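Local coordinates for protein putative oxygenase (Streptomyces viridochromogenes Tue57, PDB 4XAA) that probably acts as an iron- and 2-oxoglutarate-dependent oxygenase in orthosomycin biosynthesis, with a double-stranded beta-helix core that here holds nickel at its metal site, at residues D18-A23 with V178-S183; H125-N130 with V188-R193; R134-L139 with V211-D216; L153-G158 with V192-G197. All blocks are in the same frame, centred on the assembly; numbering follows the deposited sequence.

Contact 1. Residues D18-A23 with V178-S183; sequences DGFANA and VPVPVS
The ring of Phe-20 stands between the backbones of 18-23 and 178-183 and meets two valines, each through its CG2 methyl. Its CG is wedged between the backbone N and the carbonyl carbon (chi1 64°), and this turns the ring across the gap instead of along its own strand. The tip carries the closest touch, Phe-20 CZ lying 3.4 Å from Val-178 CG2, and the two side chains cross obliquely. Further back on the ring, CD2 and CE2 of Phe-20 are each 3.8 Å from Val-180 CG2; here ring and valine pass one another running in opposite senses. Both methyls approach at a slant to the ring plane.

Two residues on, Asn-22 points to the same side, its CG anti to the backbone N (chi1 -172°). The amide is thereby extended toward the Pro-181 carbonyl, but Asn-22 ND2 to Pro-181 O is a weak hydrogen bond, 3.5 Å long with an N-H...O angle of 136°. The same ND2 lies 3.8 Å from Val-182 CG1. The strongest partner of the amide is Gly-24, whose backbone N donates to OD1; ND2 also bonds to Asp-186 OD2.

No backbone hydrogen bond joins the segments, and their nearest CA atoms, in Asn-22 and Val-182, are 7.3 Å apart. Strand 20-25 is an edge strand of the larger sheet of the double-stranded beta-helix, and strand 178-179 an edge strand of the smaller one. Between these two segments the contact therefore rests on side chains: chiefly apolar contact round one aromatic ring, with one weak bond to a backbone carbonyl.

Contact 2. Residues H125-N130 with V188-R193; sequences HRDRVN and VVHDVR. With NI (nickel (II) ion), chain B.
Nickel is held by His-125 NE2 at 2.2 Å and Asp-127 OD1 at 2.3 Å, with three waters and His-196 completing six ligands. His-125 and Asp-127 supply the HxD part of the facial triad of two histidines and one carboxylate, the site at which relatives of this family bind iron. The second carboxylate oxygen, Asp-127 OD2, receives a hydrogen bond from His-190 NE2 (3.3 Å), the acceptor lying near the imidazole plane, and another from metal-bound water 1. Carboxylate and imidazole planes are 50° apart. The two bonds to OD2 restrict rotation of the carboxylate, while His-125 ND1 is fixed by the carbonyl of Pro-123.

Outside this shell, the Val-192 carbonyl is the main backbone anchor. Arg-128 N donates to Val-192 O at 2.9 Å and 166°, from above the carbonyl plane; Asp-127 N makes a weaker, bent bond to the same oxygen. Asp-127 CB also packs 3.8 Å from Val-192 CB. One residue on, Arg-193 O is gripped by Arg-126 NE (2.8 Å), in the guanidinium plane, and weakly by NH2. The two arginines run alongside each other with guanidinium planes 74° apart and NH2 atoms only 3.7 Å from each other. That like-charge proximity is probably eased by Asp-164, in a salt bridge with Arg-193 NH2; Arg-193 NH1 donates to Val-131 O.

The loop after strand 122-125 is thus pinned to the turn directly following strand 186-191, which lies between strands 20-25 and 136-142 in the larger sheet; the side chains of Val-136 and Asn-138 on the latter pack against Val-192.

Contact 3. Residues R134-L139 with V211-D216; sequences RTVCNL and VIEYAD
Strands 136-142 and 207-215 are antiparallel neighbours in the larger sheet of the double-stranded beta-helix, the cupin-type core of this oxygenase family. Their local axes approach to 4.5 Å, with N-to-C directions 158° apart. Cys-137 with Tyr-214 and Leu-139 with Ile-212 are hydrogen-bonded pairs; each has bonds both ways, such as Tyr-214 N to Cys-137 O at 2.8 Å, nearly along the C=O axis. The non-hydrogen-bonded pair Asn-138 with Glu-213 lies between them, and Val-136 with Ala-215 follows beyond Cys-137. Past this last bridge, Asp-216 N donates to Thr-135 O at an almost straight 174°.

On the face bearing Cys-137, Leu-139 and Tyr-214, the leucine lies roughly perpendicular to the tyrosine side chain, Leu-139 CD2 being 3.7 Å from Tyr-214 CE2; helix 90-100 packs over both residues. The other face carries Val-136, Asn-138, Glu-213 and Ala-215, and the side chain of Asn-138 comes about 6 Å from nickel. Here Val-136 CG1, anti to its backbone N, touches Ala-215 CB and Glu-213 CG, both at 3.6 Å. Glu-213 has CG anti to its backbone N and an extended chain, bringing OE2 to a salt bridge with Arg-128 and a hydrogen bond with Thr-107. The side chains of Asn-138 and Glu-213, their planes 77° apart, are linked by water 4, which donates to Asn-138 OD1 at 2.6 Å and, weakly, to Glu-213 OE1.

Contact 4. Residues L153-G158 with V192-G197; sequences LEAVPG and VRLVHG. With NI (nickel (II) ion), chain B.
The imidazole of His-196 is held at its edge, where ND1 donates in the ring plane to Leu-194 O, two residues earlier, at 2.6 Å. Its other nitrogen, NE2, coordinates nickel at 2.2 Å. Leu-153 CD1 approaches the ring obliquely, 3.9 Å from His-196 CD2, and the imidazole of His-125 meets it in an edge-to-face stack. With CG wedged between N and carbonyl carbon (chi1 66°), the ring is aimed at the metal, its orientation fixed by the ND1 bond. His-196 is the distal histidine of the facial triad of two histidines and one carboxylate, completed by His-125 and Asp-127.

Behind it the backbones pair antiparallel. Glu-154 N donates to Gly-197 O at 2.8 Å (173°), with the return bond from Gly-197 N to Glu-154 O, and Val-156 N reaches Val-195 O at 3.0 Å. Ala-155 faces His-196 across the non-hydrogen-bonded pair; its CB packs 3.6 Å from Leu-194 CD2. Val-156 and Val-195 run alongside one another, CG2 to CG1.

Strand 196-198 runs between 122-125 and 153-155 in the smaller sheet, strand 178-179 flanks 153-155 on its other side, and helix 168-174 packs on Val-156 and Val-195.

Contacts 2 and 4 form the metal centre: their centres are about 7 Å apart, they share Val-192 and Arg-193, and together they provide all three protein ligands of nickel. Contact 3, its centre about 8 Å from that of contact 2, continues the larger sheet through neighbouring strands 186-191 and 136-142 and borders the site. Contact 1, its centre about 10 Å from that of contact 4, lies at the margin and joins edge strands of both sheets, 20-25 bonding to 186-191 and 178-179 to 153-155. Along the chain, contact 4 is nested within the loop closed by contact 3, whereas contact 1 crosses each of the others. Residues distant in sequence thus interleave across the double-stranded beta-helix.

Contact 1. Residues D18-A23 with V178-S183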
# COMPACT_ATOMS: atom_id res chain seq x y z
N ASP A 18 -6.65 -5.79 -14.58
CA ASP A 18 -7.31 -4.75 -13.80
C ASP A 18 -6.35 -3.75 -13.16
O ASP A 18 -6.80 -2.70 -12.71
CB ASP A 18 -8.17 -5.37 -12.70
CG ASP A 18 -9.07 -6.43 -13.22
OD1 ASP A 18 -9.42 -6.33 -14.41
OD2 ASP A 18 -9.43 -7.36 -12.45
N GLY A 19 -5.07 -4.09 -13.07
CA GLY A 19 -4.08 -3.19 -12.49
C GLY A 19 -3.79 -3.40 -11.01
O GLY A 19 -2.95 -2.71 -10.44
N PHE A 20 -4.47 -4.35 -10.39
CA PHE A 20 -4.28 -4.64 -8.97
C PHE A 20 -4.67 -6.08 -8.67
O PHE A 20 -5.53 -6.63 -9.34
CB PHE A 20 -5.12 -3.69 -8.11
CG PHE A 20 -6.60 -3.85 -8.31
CD1 PHE A 20 -7.24 -3.24 -9.37
CD2 PHE A 20 -7.35 -4.63 -7.44
CE1 PHE A 20 -8.61 -3.39 -9.56
CE2 PHE A 20 -8.72 -4.79 -7.63
CZ PHE A 20 -9.35 -4.17 -8.69
N ALA A 21 -4.06 -6.69 -7.65
CA ALA A 21 -4.53 -8.00 -7.19
C ALA A 21 -4.10 -8.34 -5.76
O ALA A 21 -3.00 -8.01 -5.34
CB ALA A 21 -4.07 -9.09 -8.13
N ASN A 22 -4.98 -9.00 -5.02
CA ASN A 22 -4.58 -9.59 -3.75
C ASN A 22 -3.92 -10.93 -4.00
O ASN A 22 -4.56 -11.85 -4.49
CB ASN A 22 -5.78 -9.76 -2.82
CG ASN A 22 -5.39 -10.19 -1.43
OD1 ASN A 22 -4.26 -10.61 -1.19
ND2 ASN A 22 -6.33 -10.09 -0.49
N ALA A 23 -2.64 -11.03 -3.68
CA ALA A 23 -1.87 -12.25 -3.93
C ALA A 23 -1.87 -13.21 -2.74
O ALA A 23 -1.28 -14.28 -2.80
CB ALA A 23 -0.43 -11.90 -4.28
N VAL A 178 -13.94 -0.53 -7.15
CA VAL A 178 -14.01 -1.80 -6.44
C VAL A 178 -13.05 -1.81 -5.26
O VAL A 178 -11.86 -1.55 -5.41
CB VAL A 178 -13.70 -2.97 -7.40
CG1 VAL A 178 -14.82 -3.13 -8.42
CG2 VAL A 178 -12.40 -2.75 -8.11
N PRO A 179 -13.56 -2.12 -4.06
CA PRO A 179 -12.71 -2.17 -2.88
C PRO A 179 -11.78 -3.38 -2.92
O PRO A 179 -11.96 -4.26 -3.76
CB PRO A 179 -13.71 -2.27 -1.72
CG PRO A 179 -14.92 -2.88 -2.32
CD PRO A 179 -14.97 -2.42 -3.76
N VAL A 180 -10.78 -3.42 -2.05
CA VAL A 180 -9.92 -4.58 -1.98
C VAL A 180 -9.83 -5.03 -0.53
O VAL A 180 -8.96 -4.58 0.21
CB VAL A 180 -8.50 -4.30 -2.54
CG1 VAL A 180 -7.64 -5.55 -2.45
CG2 VAL A 180 -8.58 -3.86 -3.98
N PRO A 181 -10.76 -5.90 -0.12
CA PRO A 181 -10.71 -6.57 1.19
C PRO A 181 -9.45 -7.41 1.32
O PRO A 181 -9.03 -8.07 0.36
CB PRO A 181 -11.97 -7.45 1.18
CG PRO A 181 -12.85 -6.87 0.15
CD PRO A 181 -11.95 -6.30 -0.89
N VAL A 182 -8.85 -7.39 2.51
CA VAL A 182 -7.64 -8.16 2.77
C VAL A 182 -7.67 -8.75 4.18
O VAL A 182 -8.28 -8.19 5.08
CB VAL A 182 -6.36 -7.30 2.61
CG1 VAL A 182 -6.28 -6.67 1.22
CG2 VAL A 182 -6.30 -6.22 3.68
N SER A 183 -7.01 -9.88 4.37
CA SER A 183 -6.72 -10.36 5.72
C SER A 183 -5.28 -9.98 6.05
O SER A 183 -4.47 -9.80 5.16
CB SER A 183 -6.91 -11.87 5.83
OG SER A 183 -7.93 -12.31 4.96

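Contact 2. Residues H125-N130 with V188-R193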
# COMPACT_ATOMS: atom_id res chain seq x y z
N HIS A 125 -5.92 9.05 -7.01
CA HIS A 125 -4.70 9.46 -7.69
C HIS A 125 -4.11 8.30 -8.46
O HIS A 125 -4.57 7.16 -8.35
CB HIS A 125 -3.66 9.98 -6.69
CG HIS A 125 -3.16 8.94 -5.74
ND1 HIS A 125 -3.79 8.65 -4.55
CD2 HIS A 125 -2.07 8.14 -5.79
CE1 HIS A 125 -3.11 7.71 -3.91
NE2 HIS A 125 -2.06 7.39 -4.64
N ARG A 126 -3.10 8.61 -9.27
CA ARG A 126 -2.24 7.64 -9.90
C ARG A 126 -0.91 7.86 -9.24
O ARG A 126 -0.51 9.01 -9.06
CB ARG A 126 -2.17 7.82 -11.42
CG ARG A 126 -3.55 7.91 -12.08
CD ARG A 126 -3.47 8.17 -13.57
NE ARG A 126 -3.38 6.93 -14.31
CZ ARG A 126 -3.24 6.86 -15.62
NH1 ARG A 126 -3.16 7.97 -16.34
NH2 ARG A 126 -3.17 5.66 -16.22
N ASP A 127 -0.23 6.78 -8.85
CA ASP A 127 1.07 6.90 -8.21
C ASP A 127 2.12 7.49 -9.17
O ASP A 127 2.80 8.45 -8.83
CB ASP A 127 1.52 5.55 -7.68
CG ASP A 127 0.75 5.13 -6.45
OD1 ASP A 127 0.24 6.01 -5.74
OD2 ASP A 127 0.65 3.92 -6.19
N ARG A 128 2.24 6.92 -10.36
CA ARG A 128 3.15 7.42 -11.40
C ARG A 128 2.55 7.23 -12.78
O ARG A 128 1.83 6.24 -13.00
CB ARG A 128 4.51 6.70 -11.36
CG ARG A 128 5.39 7.00 -10.18
CD ARG A 128 6.82 7.06 -10.64
NE ARG A 128 7.60 5.92 -10.18
CZ ARG A 128 8.67 5.44 -10.81
NH1 ARG A 128 9.08 6.00 -11.95
NH2 ARG A 128 9.32 4.41 -10.30
N VAL A 129 2.83 8.14 -13.71
CA VAL A 129 2.48 7.90 -15.11
C VAL A 129 3.65 8.12 -16.06
O VAL A 129 3.44 8.17 -17.28
CB VAL A 129 1.31 8.78 -15.58
CG1 VAL A 129 0.06 8.50 -14.75
CG2 VAL A 129 1.69 10.24 -15.54
N ASN A 130 4.86 8.24 -15.53
CA ASN A 130 6.04 8.38 -16.39
C ASN A 130 6.66 7.02 -16.73
O ASN A 130 7.78 6.94 -17.25
CB ASN A 130 7.08 9.29 -15.73
CG ASN A 130 7.67 8.68 -14.47
OD1 ASN A 130 7.09 7.78 -13.86
ND2 ASN A 130 8.84 9.18 -14.08
N VAL A 188 -1.11 -7.09 -1.43
CA VAL A 188 -1.78 -6.56 -2.60
C VAL A 188 -0.71 -5.98 -3.49
O VAL A 188 0.19 -5.31 -3.01
CB VAL A 188 -2.80 -5.50 -2.24
CG1 VAL A 188 -3.50 -4.96 -3.49
CG2 VAL A 188 -3.79 -6.07 -1.26
N VAL A 189 -0.80 -6.24 -4.79
CA VAL A 189 0.13 -5.63 -5.70
C VAL A 189 -0.67 -4.81 -6.72
O VAL A 189 -1.63 -5.29 -7.31
CB VAL A 189 1.02 -6.69 -6.36
CG1 VAL A 189 0.33 -8.01 -6.35
CG2 VAL A 189 1.46 -6.30 -7.75
N HIS A 190 -0.30 -3.54 -6.88
CA HIS A 190 -1.02 -2.73 -7.84
C HIS A 190 -0.07 -1.90 -8.67
O HIS A 190 1.01 -1.48 -8.22
CB HIS A 190 -2.08 -1.85 -7.15
CG HIS A 190 -1.52 -0.76 -6.28
ND1 HIS A 190 -1.23 -0.95 -4.95
CD2 HIS A 190 -1.25 0.54 -6.55
CE1 HIS A 190 -0.79 0.19 -4.43
NE2 HIS A 190 -0.79 1.11 -5.38
N ASP A 191 -0.48 -1.71 -9.91
CA ASP A 191 0.32 -0.96 -10.87
C ASP A 191 0.35 0.51 -10.43
O ASP A 191 -0.63 1.03 -9.92
CB ASP A 191 -0.28 -1.14 -12.27
CG ASP A 191 0.64 -0.68 -13.36
OD1 ASP A 191 1.08 0.49 -13.29
OD2 ASP A 191 0.92 -1.48 -14.29
N VAL A 192 1.49 1.19 -10.59
CA VAL A 192 1.57 2.57 -10.12
C VAL A 192 0.69 3.50 -10.96
O VAL A 192 0.42 4.61 -10.55
CB VAL A 192 3.01 3.12 -10.15
CG1 VAL A 192 3.85 2.50 -9.05
CG2 VAL A 192 3.62 2.91 -11.51
N ARG A 193 0.25 3.03 -12.13
CA ARG A 193 -0.56 3.84 -13.02
C ARG A 193 -2.03 3.74 -12.66
O ARG A 193 -2.88 4.37 -13.27
CB ARG A 193 -0.37 3.42 -14.47
CG ARG A 193 1.04 3.56 -15.01
CD ARG A 193 1.11 3.13 -16.47
NE ARG A 193 0.22 3.90 -17.33
CZ ARG A 193 0.54 5.07 -17.88
NH1 ARG A 193 1.73 5.61 -17.66
NH2 ARG A 193 -0.33 5.71 -18.65
NI NI B . -1.12 5.46 -3.98
O HOH W 1 -0.01 3.58 -3.57
O HOH W 2 -2.02 5.28 -1.59
O HOH W 3 0.06 6.19 -2.07

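Contact 3. Residues R134-L139 with V211-D216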
# COMPACT_ATOMS: atom_id res chain seq x y z
N ARG A 134 2.52 -2.12 -16.17
CA ARG A 134 3.23 -3.34 -15.78
C ARG A 134 4.75 -3.15 -15.77
O ARG A 134 5.49 -4.01 -16.22
CB ARG A 134 2.87 -4.50 -16.72
CG ARG A 134 2.69 -5.77 -15.96
CD ARG A 134 2.74 -6.99 -16.86
NE ARG A 134 2.71 -8.20 -16.04
CZ ARG A 134 2.60 -9.43 -16.53
NH1 ARG A 134 2.51 -9.61 -17.84
NH2 ARG A 134 2.60 -10.47 -15.70
N THR A 135 5.18 -2.02 -15.23
CA THR A 135 6.60 -1.67 -15.21
C THR A 135 7.06 -1.38 -13.78
O THR A 135 8.17 -1.74 -13.39
CB THR A 135 6.87 -0.44 -16.11
OG1 THR A 135 6.67 -0.83 -17.48
CG2 THR A 135 8.27 0.06 -15.95
N VAL A 136 6.18 -0.76 -12.99
CA VAL A 136 6.48 -0.43 -11.60
C VAL A 136 5.25 -0.78 -10.77
O VAL A 136 4.15 -0.39 -11.13
CB VAL A 136 6.85 1.09 -11.43
CG1 VAL A 136 7.46 1.37 -10.07
CG2 VAL A 136 7.82 1.53 -12.50
N CYS A 137 5.42 -1.53 -9.70
CA CYS A 137 4.27 -1.86 -8.85
C CYS A 137 4.52 -1.54 -7.39
O CYS A 137 5.65 -1.37 -6.97
CB CYS A 137 3.89 -3.34 -8.98
SG CYS A 137 5.18 -4.47 -8.39
N ASN A 138 3.43 -1.45 -6.63
CA ASN A 138 3.47 -1.32 -5.19
C ASN A 138 3.04 -2.61 -4.55
O ASN A 138 2.01 -3.18 -4.91
CB ASN A 138 2.56 -0.20 -4.71
CG ASN A 138 3.17 1.19 -4.91
OD1 ASN A 138 3.99 1.65 -4.12
ND2 ASN A 138 2.73 1.88 -5.97
N LEU A 139 3.83 -3.09 -3.59
CA LEU A 139 3.39 -4.22 -2.78
C LEU A 139 2.87 -3.68 -1.48
O LEU A 139 3.60 -2.99 -0.76
CB LEU A 139 4.52 -5.22 -2.53
CG LEU A 139 4.64 -6.41 -3.49
CD1 LEU A 139 4.82 -5.90 -4.90
CD2 LEU A 139 5.79 -7.30 -3.11
N VAL A 211 3.82 -0.31 2.38
CA VAL A 211 3.87 -0.19 0.93
C VAL A 211 5.32 -0.04 0.44
O VAL A 211 6.06 0.88 0.85
CB VAL A 211 3.06 1.03 0.41
CG1 VAL A 211 2.97 1.02 -1.11
CG2 VAL A 211 1.68 1.04 1.01
N ILE A 212 5.73 -0.96 -0.43
CA ILE A 212 7.06 -0.94 -1.01
C ILE A 212 6.89 -0.84 -2.52
O ILE A 212 6.10 -1.55 -3.12
CB ILE A 212 7.89 -2.21 -0.60
CG1 ILE A 212 7.99 -2.32 0.92
CG2 ILE A 212 9.29 -2.19 -1.19
CD1 ILE A 212 8.94 -3.43 1.39
N GLU A 213 7.61 0.08 -3.14
CA GLU A 213 7.51 0.19 -4.58
C GLU A 213 8.66 -0.55 -5.26
O GLU A 213 9.81 -0.35 -4.89
CB GLU A 213 7.49 1.64 -5.00
CG GLU A 213 7.41 1.84 -6.50
CD GLU A 213 7.28 3.30 -6.87
OE1 GLU A 213 6.26 3.92 -6.50
OE2 GLU A 213 8.21 3.84 -7.52
N TYR A 214 8.34 -1.40 -6.22
CA TYR A 214 9.35 -2.13 -6.98
C TYR A 214 9.29 -1.75 -8.43
O TYR A 214 8.19 -1.63 -9.00
CB TYR A 214 9.18 -3.65 -6.84
CG TYR A 214 9.32 -4.17 -5.43
CD1 TYR A 214 10.55 -4.65 -4.96
CD2 TYR A 214 8.24 -4.15 -4.57
CE1 TYR A 214 10.66 -5.12 -3.66
CE2 TYR A 214 8.35 -4.61 -3.28
CZ TYR A 214 9.55 -5.09 -2.83
OH TYR A 214 9.62 -5.52 -1.54
N ALA A 215 10.46 -1.61 -9.05
CA ALA A 215 10.53 -1.07 -10.40
C ALA A 215 11.47 -1.82 -11.30
O ALA A 215 12.54 -2.24 -10.88
CB ALA A 215 10.93 0.41 -10.34
N ASP A 216 11.07 -1.97 -12.56
CA ASP A 216 11.99 -2.28 -13.63
C ASP A 216 13.15 -1.30 -13.49
O ASP A 216 12.92 -0.10 -13.53
CB ASP A 216 11.30 -2.13 -14.99
CG ASP A 216 12.21 -2.48 -16.17
OD1 ASP A 216 13.44 -2.54 -16.01
OD2 ASP A 216 11.68 -2.70 -17.27
O HOH W 4 5.08 3.85 -3.31

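Contact 4. Residues L153-G158 with V192-G197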
# COMPACT_ATOMS: atom_id res chain seq x y z
N LEU A 153 -8.07 -0.23 0.42
CA LEU A 153 -7.78 0.27 -0.91
C LEU A 153 -9.00 0.18 -1.81
O LEU A 153 -9.73 -0.82 -1.80
CB LEU A 153 -6.62 -0.53 -1.52
CG LEU A 153 -6.00 -0.11 -2.85
CD1 LEU A 153 -5.14 1.11 -2.66
CD2 LEU A 153 -5.17 -1.25 -3.42
N GLU A 154 -9.23 1.21 -2.60
CA GLU A 154 -10.25 1.14 -3.63
C GLU A 154 -9.60 1.45 -4.95
O GLU A 154 -8.60 2.15 -5.00
CB GLU A 154 -11.39 2.09 -3.32
CG GLU A 154 -11.99 1.84 -1.94
CD GLU A 154 -13.23 2.67 -1.66
OE1 GLU A 154 -13.88 3.11 -2.63
OE2 GLU A 154 -13.54 2.89 -0.47
N ALA A 155 -10.13 0.92 -6.03
CA ALA A 155 -9.47 1.14 -7.31
C ALA A 155 -10.46 1.15 -8.44
O ALA A 155 -11.59 0.67 -8.30
CB ALA A 155 -8.39 0.06 -7.54
N VAL A 156 -10.05 1.69 -9.58
CA VAL A 156 -10.83 1.58 -10.80
C VAL A 156 -10.13 0.60 -11.72
O VAL A 156 -9.06 0.90 -12.23
CB VAL A 156 -11.01 2.94 -11.52
CG1 VAL A 156 -11.95 2.78 -12.71
CG2 VAL A 156 -11.50 4.02 -10.55
N PRO A 157 -10.74 -0.58 -11.93
CA PRO A 157 -10.16 -1.67 -12.74
C PRO A 157 -9.83 -1.22 -14.14
O PRO A 157 -10.66 -0.58 -14.77
CB PRO A 157 -11.26 -2.73 -12.77
CG PRO A 157 -12.13 -2.42 -11.61
CD PRO A 157 -12.08 -0.93 -11.45
N GLY A 158 -8.64 -1.55 -14.63
CA GLY A 158 -8.26 -1.18 -15.98
C GLY A 158 -7.67 0.22 -16.11
O GLY A 158 -7.19 0.58 -17.18
N VAL A 192 1.49 1.19 -10.59
CA VAL A 192 1.57 2.57 -10.12
C VAL A 192 0.69 3.50 -10.96
O VAL A 192 0.42 4.61 -10.55
CB VAL A 192 3.01 3.12 -10.15
CG1 VAL A 192 3.85 2.50 -9.05
CG2 VAL A 192 3.62 2.91 -11.51
N ARG A 193 0.25 3.03 -12.13
CA ARG A 193 -0.56 3.84 -13.02
C ARG A 193 -2.03 3.74 -12.66
O ARG A 193 -2.88 4.37 -13.27
CB ARG A 193 -0.37 3.42 -14.47
CG ARG A 193 1.04 3.56 -15.01
CD ARG A 193 1.11 3.13 -16.47
NE ARG A 193 0.22 3.90 -17.33
CZ ARG A 193 0.54 5.07 -17.88
NH1 ARG A 193 1.73 5.61 -17.66
NH2 ARG A 193 -0.33 5.71 -18.65
N LEU A 194 -2.33 2.92 -11.66
CA LEU A 194 -3.71 2.63 -11.33
C LEU A 194 -4.38 3.81 -10.62
O LEU A 194 -3.80 4.42 -9.72
CB LEU A 194 -3.78 1.37 -10.47
CG LEU A 194 -5.16 0.95 -9.96
CD1 LEU A 194 -5.97 0.25 -11.05
CD2 LEU A 194 -5.00 0.07 -8.73
N VAL A 195 -5.60 4.12 -11.03
CA VAL A 195 -6.41 5.11 -10.32
C VAL A 195 -6.97 4.46 -9.06
O VAL A 195 -7.65 3.44 -9.14
CB VAL A 195 -7.54 5.65 -11.18
CG1 VAL A 195 -8.39 6.61 -10.39
CG2 VAL A 195 -6.96 6.31 -12.40
N HIS A 196 -6.63 5.02 -7.91
CA HIS A 196 -6.91 4.36 -6.64
C HIS A 196 -6.91 5.37 -5.51
O HIS A 196 -6.35 6.46 -5.64
CB HIS A 196 -5.88 3.26 -6.37
CG HIS A 196 -4.49 3.76 -6.15
ND1 HIS A 196 -3.66 4.13 -7.19
CD2 HIS A 196 -3.78 3.97 -5.01
CE1 HIS A 196 -2.50 4.54 -6.70
NE2 HIS A 196 -2.55 4.46 -5.38
N GLY A 197 -7.56 5.00 -4.41
CA GLY A 197 -7.62 5.80 -3.21
C GLY A 197 -8.03 4.90 -2.06
O GLY A 197 -7.92 3.68 -2.16
NI NI B . -1.12 5.46 -3.98
O HOH W 1 -0.01 3.58 -3.57
O HOH W 2 -2.02 5.28 -1.59
O HOH W 3 0.06 6.19 -2.07